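Local coordinates for protein ribonucleoside-diphosphate reductase subunit beta (Bacillus halodurans C-125, PDB 2RCC) that probably serves as the iron-binding small subunit of a class I ribonucleotide reductase, which makes deoxyribonucleotides for DNA synthesis from the corresponding ribonucleotides, at residues F52-M60 and V121-S132; E177-L188 and F249-A258. All blocks are in the same frame, centred on the assembly; numbering follows the deposited sequence. Where two conformers were deposited one is given.

Contact 1: F52-M60 and V121-S132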
loop_
_atom_site.group_PDB
_atom_site.type_symbol
_atom_site.label_atom_id
_atom_site.label_comp_id
_atom_site.label_asym_id
_atom_site.label_seq_id
_atom_site.Cartn_x
_atom_site.Cartn_y
_atom_site.Cartn_z
ATOM N N PHE A 52 7.117 -2.223 -11.526
ATOM C CA PHE A 52 5.690 -1.930 -11.686
ATOM C C PHE A 52 5.144 -2.569 -12.969
ATOM O O PHE A 52 5.791 -2.512 -14.006
ATOM C CB PHE A 52 5.435 -0.423 -11.729
ATOM C CG PHE A 52 3.975 -0.064 -11.803
ATOM C CD1 PHE A 52 3.203 -0.048 -10.652
ATOM C CD2 PHE A 52 3.367 0.227 -13.019
ATOM C CE1 PHE A 52 1.844 0.289 -10.717
ATOM C CE2 PHE A 52 2.011 0.543 -13.083
ATOM C CZ PHE A 52 1.254 0.555 -11.927
ATOM N N TRP A 53 3.953 -3.166 -12.878
ATOM C CA TRP A 53 3.263 -3.734 -14.035
ATOM C C TRP A 53 1.770 -3.756 -13.728
ATOM O O TRP A 53 1.377 -3.700 -12.572
ATOM C CB TRP A 53 3.764 -5.177 -14.368
ATOM C CG TRP A 53 3.454 -6.175 -13.314
ATOM C CD1 TRP A 53 4.202 -6.429 -12.208
ATOM C CD2 TRP A 53 2.284 -7.010 -13.199
ATOM N NE1 TRP A 53 3.582 -7.353 -11.421
ATOM C CE2 TRP A 53 2.410 -7.734 -12.000
ATOM C CE3 TRP A 53 1.152 -7.224 -13.997
ATOM C CZ2 TRP A 53 1.478 -8.658 -11.592
ATOM C CZ3 TRP A 53 0.210 -8.170 -13.576
ATOM C CH2 TRP A 53 0.372 -8.840 -12.374
ATOM N N THR A 54 0.940 -3.788 -14.760
ATOM C CA THR A 54 -0.488 -3.977 -14.560
ATOM C C THR A 54 -0.956 -4.957 -15.617
ATOM O O THR A 54 -0.341 -5.088 -16.664
ATOM C CB THR A 54 -1.376 -2.667 -14.644
ATOM O OG1 THR A 54 -1.616 -2.318 -16.002
ATOM C CG2 THR A 54 -0.751 -1.525 -13.844
ATOM N N PRO A 55 -2.052 -5.648 -15.356
ATOM C CA PRO A 55 -2.519 -6.577 -16.407
ATOM C C PRO A 55 -2.974 -5.922 -17.710
ATOM O O PRO A 55 -3.015 -6.582 -18.726
ATOM C CB PRO A 55 -3.670 -7.308 -15.720
ATOM C CG PRO A 55 -4.118 -6.385 -14.660
ATOM C CD PRO A 55 -2.905 -5.695 -14.158
ATOM N N PHE A 56 -3.234 -4.616 -17.701
ATOM C CA PHE A 56 -3.693 -3.917 -18.872
ATOM C C PHE A 56 -2.646 -3.764 -19.967
ATOM O O PHE A 56 -3.005 -3.424 -21.078
ATOM C CB PHE A 56 -4.302 -2.544 -18.483
ATOM C CG PHE A 56 -5.453 -2.668 -17.521
ATOM C CD1 PHE A 56 -6.688 -3.107 -17.956
ATOM C CD2 PHE A 56 -5.282 -2.418 -16.163
ATOM C CE1 PHE A 56 -7.763 -3.258 -17.061
ATOM C CE2 PHE A 56 -6.345 -2.564 -15.271
ATOM C CZ PHE A 56 -7.595 -2.984 -15.732
ATOM N N GLU A 57 -1.379 -4.007 -19.662
ATOM C CA GLU A 57 -0.312 -3.975 -20.634
ATOM C C GLU A 57 -0.192 -5.341 -21.369
ATOM O O GLU A 57 0.558 -5.441 -22.325
ATOM C CB GLU A 57 1.024 -3.609 -19.923
ATOM C CG GLU A 57 1.758 -4.762 -19.168
ATOM C CD GLU A 57 2.873 -4.294 -18.189
ATOM O OE1 GLU A 57 2.663 -3.354 -17.359
ATOM O OE2 GLU A 57 3.963 -4.912 -18.236
ATOM N N ILE A 58 -0.943 -6.364 -20.935
ATOM C CA ILE A 58 -0.870 -7.724 -21.500
ATOM C C ILE A 58 -2.107 -8.044 -22.351
ATOM O O ILE A 58 -3.242 -8.033 -21.861
ATOM C CB ILE A 58 -0.675 -8.733 -20.369
ATOM C CG1 ILE A 58 0.727 -8.520 -19.770
ATOM C CG2 ILE A 58 -0.840 -10.169 -20.888
ATOM C CD1 ILE A 58 0.967 -9.263 -18.528
ATOM N N ASN A 59 -1.879 -8.322 -23.633
ATOM C CA ASN A 59 -2.968 -8.604 -24.552
ATOM C C ASN A 59 -3.285 -10.100 -24.523
ATOM O O ASN A 59 -2.407 -10.913 -24.800
ATOM C CB ASN A 59 -2.571 -8.161 -25.959
ATOM C CG ASN A 59 -3.736 -8.221 -26.956
ATOM O OD1 ASN A 59 -4.467 -9.207 -27.041
ATOM N ND2 ASN A 59 -3.892 -7.159 -27.723
HETATM N N MSE A 60 -4.543 -10.441 -24.271
HETATM C CA MSE A 60 -4.978 -11.831 -24.126
HETATM C C MSE A 60 -5.602 -12.486 -25.373
HETATM O O MSE A 60 -6.078 -13.617 -25.285
HETATM C CB MSE A 60 -5.955 -11.912 -22.943
HETATM C CG MSE A 60 -5.297 -11.737 -21.554
HETATM SE SE MSE A 60 -4.227 -13.211 -21.094
HETATM C CE MSE A 60 -5.503 -14.621 -21.172
ATOM N N VAL A 121 -3.579 -5.825 -7.179
ATOM C CA VAL A 121 -3.292 -5.974 -8.590
ATOM C C VAL A 121 -3.185 -7.463 -9.051
ATOM O O VAL A 121 -3.711 -7.819 -10.129
ATOM C CB VAL A 121 -2.055 -5.184 -9.033
ATOM C CG1 VAL A 121 -1.801 -5.428 -10.534
ATOM C CG2 VAL A 121 -2.251 -3.657 -8.761
ATOM N N HIS A 122 -2.592 -8.311 -8.208
ATOM C CA HIS A 122 -2.539 -9.760 -8.482
ATOM C C HIS A 122 -3.959 -10.320 -8.578
ATOM O O HIS A 122 -4.286 -11.009 -9.536
ATOM C CB HIS A 122 -1.740 -10.560 -7.438
ATOM C CG HIS A 122 -0.295 -10.152 -7.324
ATOM N ND1 HIS A 122 0.530 -10.581 -6.306
ATOM C CD2 HIS A 122 0.451 -9.316 -8.086
ATOM C CE1 HIS A 122 1.733 -10.056 -6.466
ATOM N NE2 HIS A 122 1.716 -9.297 -7.551
ATOM N N ASN A 123 -4.803 -10.003 -7.615
ATOM C CA ASN A 123 -6.179 -10.500 -7.651
ATOM C C ASN A 123 -6.966 -10.038 -8.888
ATOM O O ASN A 123 -7.677 -10.838 -9.526
ATOM C CB ASN A 123 -6.932 -10.156 -6.375
ATOM C CG ASN A 123 -8.297 -10.844 -6.315
ATOM O OD1 ASN A 123 -8.401 -12.085 -6.205
ATOM N ND2 ASN A 123 -9.346 -10.049 -6.418
ATOM N N GLN A 124 -6.817 -8.776 -9.256
ATOM C CA GLN A 124 -7.465 -8.261 -10.465
ATOM C C GLN A 124 -6.921 -8.915 -11.772
ATOM O O GLN A 124 -7.667 -9.063 -12.755
ATOM C CB GLN A 124 -7.378 -6.728 -10.487
ATOM C CG GLN A 124 -8.005 -6.061 -11.708
ATOM C CD GLN A 124 -6.996 -5.572 -12.707
ATOM O OE1 GLN A 124 -5.917 -5.069 -12.344
ATOM N NE2 GLN A 124 -7.376 -5.611 -13.977
ATOM N N SER A 125 -5.633 -9.255 -11.778
ATOM C CA SER A 125 -4.999 -9.920 -12.904
ATOM C C SER A 125 -5.578 -11.326 -13.095
ATOM O O SER A 125 -5.734 -11.788 -14.216
ATOM C CB SER A 125 -3.475 -9.976 -12.706
ATOM O OG SER A 125 -2.925 -8.681 -12.540
ATOM N N TYR A 126 -5.889 -12.026 -11.994
ATOM C CA TYR A 126 -6.496 -13.350 -12.123
ATOM C C TYR A 126 -7.898 -13.236 -12.770
ATOM O O TYR A 126 -8.236 -14.001 -13.675
ATOM C CB TYR A 126 -6.608 -14.091 -10.798
ATOM C CG TYR A 126 -5.294 -14.429 -10.143
ATOM C CD1 TYR A 126 -4.292 -15.084 -10.826
ATOM C CD2 TYR A 126 -5.063 -14.098 -8.812
ATOM C CE1 TYR A 126 -3.050 -15.351 -10.207
ATOM C CE2 TYR A 126 -3.868 -14.381 -8.190
ATOM C CZ TYR A 126 -2.868 -15.018 -8.876
ATOM O OH TYR A 126 -1.690 -15.299 -8.222
ATOM N N SER A 127 -8.691 -12.287 -12.312
ATOM C CA SER A 127 -9.991 -12.001 -12.926
ATOM C C SER A 127 -9.885 -11.625 -14.371
ATOM O O SER A 127 -10.716 -12.002 -15.160
ATOM C CB SER A 127 -10.724 -10.863 -12.202
ATOM O OG SER A 127 -11.027 -11.291 -10.892
ATOM N N TYR A 128 -8.903 -10.802 -14.689
ATOM C CA TYR A 128 -8.637 -10.355 -16.059
ATOM C C TYR A 128 -8.366 -11.530 -17.034
ATOM O O TYR A 128 -8.851 -11.531 -18.179
ATOM C CB TYR A 128 -7.457 -9.378 -15.998
ATOM C CG TYR A 128 -6.976 -8.756 -17.280
ATOM C CD1 TYR A 128 -7.402 -7.473 -17.672
ATOM C CD2 TYR A 128 -6.011 -9.388 -18.049
ATOM C CE1 TYR A 128 -6.916 -6.882 -18.844
ATOM C CE2 TYR A 128 -5.528 -8.819 -19.229
ATOM C CZ TYR A 128 -5.970 -7.568 -19.618
ATOM O OH TYR A 128 -5.449 -6.991 -20.773
ATOM N N VAL A 129 -7.581 -12.505 -16.587
ATOM C CA VAL A 129 -7.314 -13.707 -17.362
ATOM C C VAL A 129 -8.634 -14.490 -17.539
ATOM O O VAL A 129 -9.029 -14.812 -18.657
ATOM C CB VAL A 129 -6.224 -14.601 -16.698
ATOM C CG1 VAL A 129 -6.127 -15.988 -17.370
ATOM C CG2 VAL A 129 -4.863 -13.913 -16.708
ATOM N N LEU A 130 -9.337 -14.762 -16.444
ATOM C CA LEU A 130 -10.578 -15.532 -16.505
ATOM C C LEU A 130 -11.654 -14.857 -17.413
ATOM O O LEU A 130 -12.236 -15.517 -18.288
ATOM C CB LEU A 130 -11.072 -15.799 -15.085
ATOM C CG LEU A 130 -12.210 -16.789 -14.875
ATOM C CD1 LEU A 130 -11.847 -18.150 -15.411
ATOM C CD2 LEU A 130 -12.614 -16.853 -13.412
ATOM N N SER A 131 -11.817 -13.543 -17.288
ATOM C CA SER A 131 -12.801 -12.806 -18.070
ATOM C C SER A 131 -12.421 -12.655 -19.548
ATOM O O SER A 131 -13.275 -12.352 -20.363
ATOM C CB SER A 131 -13.079 -11.431 -17.455
ATOM O OG SER A 131 -11.917 -10.643 -17.471
ATOM N N SER A 132 -11.158 -12.873 -19.898
ATOM C CA SER A 132 -10.709 -12.836 -21.313
ATOM C C SER A 132 -11.002 -14.169 -22.039
ATOM O O SER A 132 -10.978 -14.243 -23.277
ATOM C CB SER A 132 -9.191 -12.588 -21.406
ATOM O OG SER A 132 -8.815 -11.402 -20.744
#

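Contact 2: E177-L188 and F249-A258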
loop_
_atom_site.group_PDB
_atom_site.type_symbol
_atom_site.label_atom_id
_atom_site.label_comp_id
_atom_site.label_asym_id
_atom_site.label_seq_id
_atom_site.Cartn_x
_atom_site.Cartn_y
_atom_site.Cartn_z
ATOM N N GLU A 177 5.335 -16.634 14.240
ATOM C CA GLU A 177 4.553 -17.724 13.665
ATOM C C GLU A 177 3.795 -17.254 12.443
ATOM O O GLU A 177 3.795 -17.914 11.419
ATOM C CB GLU A 177 3.591 -18.299 14.691
ATOM C CG GLU A 177 4.299 -19.031 15.815
ATOM C CD GLU A 177 3.387 -19.446 16.971
ATOM O OE1 GLU A 177 2.139 -19.280 16.877
ATOM O OE2 GLU A 177 3.950 -19.947 17.979
ATOM N N SER A 178 3.166 -16.094 12.576
ATOM C CA SER A 178 2.431 -15.430 11.504
ATOM C C SER A 178 3.331 -15.086 10.290
ATOM O O SER A 178 2.914 -15.232 9.143
ATOM C CB SER A 178 1.727 -14.200 12.110
ATOM O OG SER A 178 1.160 -13.398 11.111
ATOM N N ILE A 179 4.559 -14.622 10.534
ATOM C CA ILE A 179 5.575 -14.379 9.472
ATOM C C ILE A 179 5.912 -15.675 8.725
ATOM O O ILE A 179 6.068 -15.669 7.499
ATOM C CB ILE A 179 6.898 -13.772 10.065
ATOM C CG1 ILE A 179 6.686 -12.320 10.483
ATOM C CG2 ILE A 179 8.085 -13.862 9.071
ATOM C CD1 ILE A 179 6.600 -11.331 9.284
ATOM N N VAL A 180 6.022 -16.786 9.453
ATOM C CA VAL A 180 6.290 -18.083 8.808
ATOM C C VAL A 180 5.139 -18.461 7.880
ATOM O O VAL A 180 5.394 -18.918 6.759
ATOM C CB VAL A 180 6.588 -19.234 9.814
ATOM C CG1 VAL A 180 6.714 -20.605 9.062
ATOM C CG2 VAL A 180 7.887 -18.928 10.632
ATOM N N TYR A 181 3.894 -18.298 8.352
ATOM C CA TYR A 181 2.733 -18.582 7.507
ATOM C C TYR A 181 2.741 -17.668 6.279
ATOM O O TYR A 181 2.404 -18.131 5.197
ATOM C CB TYR A 181 1.404 -18.457 8.244
ATOM C CG TYR A 181 1.275 -19.325 9.458
ATOM C CD1 TYR A 181 1.542 -20.691 9.420
ATOM C CD2 TYR A 181 0.865 -18.784 10.647
ATOM C CE1 TYR A 181 1.417 -21.482 10.562
ATOM C CE2 TYR A 181 0.733 -19.547 11.766
ATOM C CZ TYR A 181 1.019 -20.885 11.736
ATOM O OH TYR A 181 0.870 -21.599 12.907
ATOM N N ASP A 182 3.129 -16.399 6.440
ATOM C CA ASP A 182 3.264 -15.449 5.287
ATOM C C ASP A 182 4.269 -15.942 4.207
ATOM O O ASP A 182 4.035 -15.793 2.996
ATOM C CB ASP A 182 3.714 -14.044 5.715
ATOM C CG ASP A 182 2.706 -13.275 6.579
ATOM O OD1 ASP A 182 1.498 -13.584 6.587
ATOM O OD2 ASP A 182 3.155 -12.305 7.270
ATOM N N VAL A 183 5.409 -16.453 4.650
ATOM C CA VAL A 183 6.427 -17.043 3.769
ATOM C C VAL A 183 5.809 -18.230 2.996
ATOM O O VAL A 183 5.991 -18.343 1.803
ATOM C CB VAL A 183 7.713 -17.458 4.564
ATOM C CG1 VAL A 183 8.607 -18.415 3.759
ATOM C CG2 VAL A 183 8.500 -16.208 5.018
ATOM N N ILE A 184 5.092 -19.112 3.695
ATOM C CA ILE A 184 4.393 -20.234 3.059
ATOM C C ILE A 184 3.357 -19.794 2.043
ATOM O O ILE A 184 3.362 -20.310 0.923
ATOM C CB ILE A 184 3.708 -21.166 4.114
ATOM C CG1 ILE A 184 4.781 -21.957 4.878
ATOM C CG2 ILE A 184 2.728 -22.089 3.438
ATOM C CD1 ILE A 184 4.362 -22.426 6.261
ATOM N N LEU A 185 2.511 -18.806 2.386
ATOM C CA LEU A 185 1.456 -18.370 1.491
ATOM C C LEU A 185 1.970 -17.732 0.207
ATOM O O LEU A 185 1.342 -17.892 -0.822
ATOM C CB LEU A 185 0.482 -17.359 2.141
ATOM C CG LEU A 185 -0.494 -17.814 3.224
ATOM C CD1 LEU A 185 -1.495 -16.689 3.490
ATOM C CD2 LEU A 185 -1.226 -19.045 2.842
ATOM N N GLU A 186 3.087 -17.023 0.290
ATOM C CA GLU A 186 3.741 -16.354 -0.880
ATOM C C GLU A 186 4.852 -17.164 -1.511
ATOM O O GLU A 186 5.224 -16.927 -2.648
ATOM C CB GLU A 186 4.424 -15.094 -0.393
ATOM C CG GLU A 186 3.515 -14.115 0.300
ATOM C CD GLU A 186 3.100 -12.894 -0.503
ATOM O OE1 GLU A 186 3.257 -12.848 -1.737
ATOM O OE2 GLU A 186 2.626 -11.935 0.167
ATOM N N GLY A 187 5.439 -18.086 -0.747
ATOM C CA GLY A 187 6.603 -18.828 -1.209
ATOM C C GLY A 187 6.436 -20.295 -1.497
ATOM O O GLY A 187 7.392 -20.928 -1.917
ATOM N N LEU A 188 5.239 -20.832 -1.330
ATOM C CA LEU A 188 5.018 -22.278 -1.529
ATOM C C LEU A 188 3.607 -22.612 -2.018
ATOM O O LEU A 188 3.489 -23.344 -3.002
ATOM C CB LEU A 188 5.363 -23.032 -0.244
ATOM C CG LEU A 188 5.240 -24.576 -0.186
ATOM C CD1 LEU A 188 6.045 -25.270 -1.236
ATOM C CD2 LEU A 188 5.714 -25.056 1.189
ATOM N N PHE A 249 9.193 -25.901 15.003
ATOM C CA PHE A 249 8.013 -25.204 14.447
ATOM C C PHE A 249 8.104 -24.920 12.921
ATOM O O PHE A 249 7.166 -25.201 12.153
ATOM C CB PHE A 249 7.746 -23.877 15.181
ATOM C CG PHE A 249 6.615 -23.077 14.566
ATOM C CD1 PHE A 249 5.300 -23.379 14.891
ATOM C CD2 PHE A 249 6.855 -22.073 13.637
ATOM C CE1 PHE A 249 4.250 -22.695 14.330
ATOM C CE2 PHE A 249 5.799 -21.374 13.058
ATOM C CZ PHE A 249 4.497 -21.680 13.411
ATOM N N VAL A 250 9.219 -24.341 12.489
ATOM C CA VAL A 250 9.436 -24.025 11.078
ATOM C C VAL A 250 9.480 -25.312 10.233
ATOM O O VAL A 250 8.829 -25.393 9.199
ATOM C CB VAL A 250 10.714 -23.177 10.895
ATOM C CG1 VAL A 250 11.071 -22.986 9.410
ATOM C CG2 VAL A 250 10.514 -21.825 11.553
ATOM N N LYS A 251 10.199 -26.319 10.706
ATOM C CA LYS A 251 10.322 -27.577 9.965
ATOM C C LYS A 251 8.932 -28.235 9.836
ATOM O O LYS A 251 8.504 -28.553 8.748
ATOM C CB LYS A 251 11.362 -28.502 10.636
ATOM C CG LYS A 251 11.981 -29.516 9.691
ATOM C CD LYS A 251 13.127 -30.330 10.312
ATOM C CE LYS A 251 12.641 -31.326 11.365
ATOM N NZ LYS A 251 13.678 -32.366 11.694
ATOM N N THR A 252 8.232 -28.381 10.949
ATOM C CA THR A 252 6.897 -28.958 10.981
ATOM C C THR A 252 5.872 -28.218 10.115
ATOM O O THR A 252 5.110 -28.848 9.349
ATOM C CB THR A 252 6.407 -28.993 12.442
ATOM O OG1 THR A 252 7.221 -29.914 13.160
ATOM C CG2 THR A 252 4.959 -29.465 12.526
ATOM N N THR A 253 5.871 -26.891 10.216
ATOM C CA THR A 253 4.939 -26.053 9.465
ATOM C C THR A 253 5.214 -26.127 7.957
ATOM O O THR A 253 4.270 -26.270 7.179
ATOM C CB THR A 253 4.937 -24.611 10.013
ATOM O OG1 THR A 253 4.691 -24.682 11.423
ATOM C CG2 THR A 253 3.856 -23.765 9.333
ATOM N N LEU A 254 6.490 -26.047 7.558
ATOM C CA LEU A 254 6.863 -26.239 6.147
ATOM C C LEU A 254 6.497 -27.623 5.614
ATOM O O LEU A 254 6.010 -27.735 4.498
ATOM C CB LEU A 254 8.358 -25.997 5.929
ATOM C CG LEU A 254 8.816 -24.535 6.013
ATOM C CD1 LEU A 254 10.331 -24.485 6.042
ATOM C CD2 LEU A 254 8.244 -23.693 4.890
HETATM N N MSE A 255 6.697 -28.671 6.414
HETATM C CA MSE A 255 6.326 -30.031 5.983
HETATM C C MSE A 255 4.825 -30.208 5.830
HETATM O O MSE A 255 4.378 -30.839 4.877
HETATM C CB MSE A 255 6.853 -31.093 6.951
HETATM C CG MSE A 255 8.366 -31.200 6.992
HETATM SE SE MSE A 255 9.059 -32.391 8.370
HETATM C CE MSE A 255 7.682 -32.439 9.724
ATOM N N LYS A 256 4.045 -29.661 6.761
ATOM C CA LYS A 256 2.571 -29.725 6.675
ATOM C C LYS A 256 2.077 -28.968 5.461
ATOM O O LYS A 256 1.176 -29.436 4.745
ATOM C CB LYS A 256 1.931 -29.160 7.949
ATOM C CG LYS A 256 0.418 -29.315 8.025
ATOM N N ALA A 257 2.675 -27.789 5.238
ATOM C CA ALA A 257 2.374 -26.972 4.099
ATOM C C ALA A 257 2.748 -27.665 2.754
ATOM O O ALA A 257 1.975 -27.616 1.814
ATOM C CB ALA A 257 3.072 -25.632 4.247
ATOM N N ALA A 258 3.922 -28.276 2.685
ATOM C CA ALA A 258 4.362 -29.071 1.521
ATOM C C ALA A 258 3.380 -30.225 1.240
ATOM O O ALA A 258 3.017 -30.459 0.102
ATOM C CB ALA A 258 5.753 -29.623 1.752
#

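Contact 1: F52-M60 and V121-S132
Pro55 lies over the face of the Tyr128 ring, with its CB 4.0 Å from the ring centroid, a CH-pi contact. It joins the loop between helices 41-50 and 61-66 to helix 106-133. The phenol of Tyr128 passes beside the 3-10 turn 55-57 and ends at Ile58 O, just past the turn. Its CG stands anti to the backbone N (chi1 -180°), which carries the ring out from the helix toward the loop. Tyr128 OH donates to Ile58 O over 2.7 Å, close to the ring plane. This is the one hydrogen bond between the segments.

The tight part lies around Pro55 and Trp53. Pro55 CD packs on Val121 CG1 at 3.8 Å. In one of its two conformers Ser125 OG lies 3.3 Å from Trp53 CH2 and donates to Val121 O. Trp53 meets His122 rim to rim, CZ2 to CD2 3.7 Å, with the ring planes only 14° apart. Met60, a selenomethionine, bends at chi2 and chi3; its CG rests against Tyr128 CE2 and its CE reaches Val129 CG1 at 4.1 Å.

The partly exposed margin holds Phe56 and Gln124. Tyr128 turns its edge toward the face of Phe56 in an offset edge-to-face pair. Gln124 NE2 approaches Phe56 CZ at 3.2 Å, amide and ring planes 15° apart. The second subunit covers part of this side, and its Tyr45 bonds Gln124 OE1. At the other end, partly exposed Ser132 lies with its OG 3.6 Å from Met60 CG.

Trp53 NE1 and His122 NE2 both hydrogen-bond Asp219 OD2. His122 is an iron ligand by similarity to relatives. The shared carboxylate therefore ties the loop tryptophan to the probable metal site and would probably help fix the orientation of the imidazole.

Contact 2: E177-L188 and F249-A258
Two helices of the ferritin-like helical fold of the reductase small subunit pack here, 172-187 against 244-268. Their local axes approach to 10.6 Å and run roughly parallel, with a signed crossing angle of -32°. No hydrogen bond joins the segments; side chains fill the groove between them. Helix 172-187 also carries Glu186, a probable iron ligand. Glu186 takes no part in this contact and instead touches Glu220 of helix 207-237.

Phe249 covers one end. Its CG is anti to the backbone N (chi1 175°), which extends the ring across to helix 172-187. Glu177 puts its aliphatic CG over a face of this ring, 4.0 Å from the centroid, in a CH-pi contact. Val180 CB and Tyr181 OH come to the ring edge instead, the hydroxyl 3.7 Å from Phe249 CZ. The branches of Val180 and Val250 meet through their CG2 atoms beside it. Phe231 of helix 207-237 also touches Val180, so helix 172-187 is packed from a further direction.

Toward the other end, Ile184 reaches three residues. Its CG1-CD1 branch meets Leu254, CG1 to CD2 3.9 Å, and Thr253. Its CG2 rests on Ala257 CB at 3.7 Å. Leu188, just past the helix, lays CD2 against Ala257 CB and the start of Ala258. Helix 278-295 closes this end, where Ile285 touches both Leu188 and Ala258.

Thr253 has its two branches divided between two tasks. The hydroxyl OG1 donates to Phe249 O over 2.6 Å, one turn back, and lies over the centre of the Phe249 ring. That leaves CG2 turned toward helix 172-187. It touches Tyr181 CE1 at 3.6 Å and is pressed closer than usual van der Waals contact against Ile184 CD1, at 3.4 Å.

Contacts 1 and 2 lie on different sides of the probable diiron site. Their centres are 28 Å apart and their nearest atoms about 6 Å apart, without touching. Each has a helix segment that carries a ligand by similarity: His122 in 121-132 and Glu186 in 177-188. Helix 207-237 touches both contacts, through Met212 and Phe231, and contributes Glu220 and His223, also ligands by similarity. His223 has its side chain about 4 Å from that of His122 and is hydrogen-bonded to Glu186. Contact 1 also reaches the second subunit, whereas no other protein chain of the assembly touches contact 2. The packing of contact 2 is remoter: Leu188 is about 9 Å from Glu220, side chain to side chain.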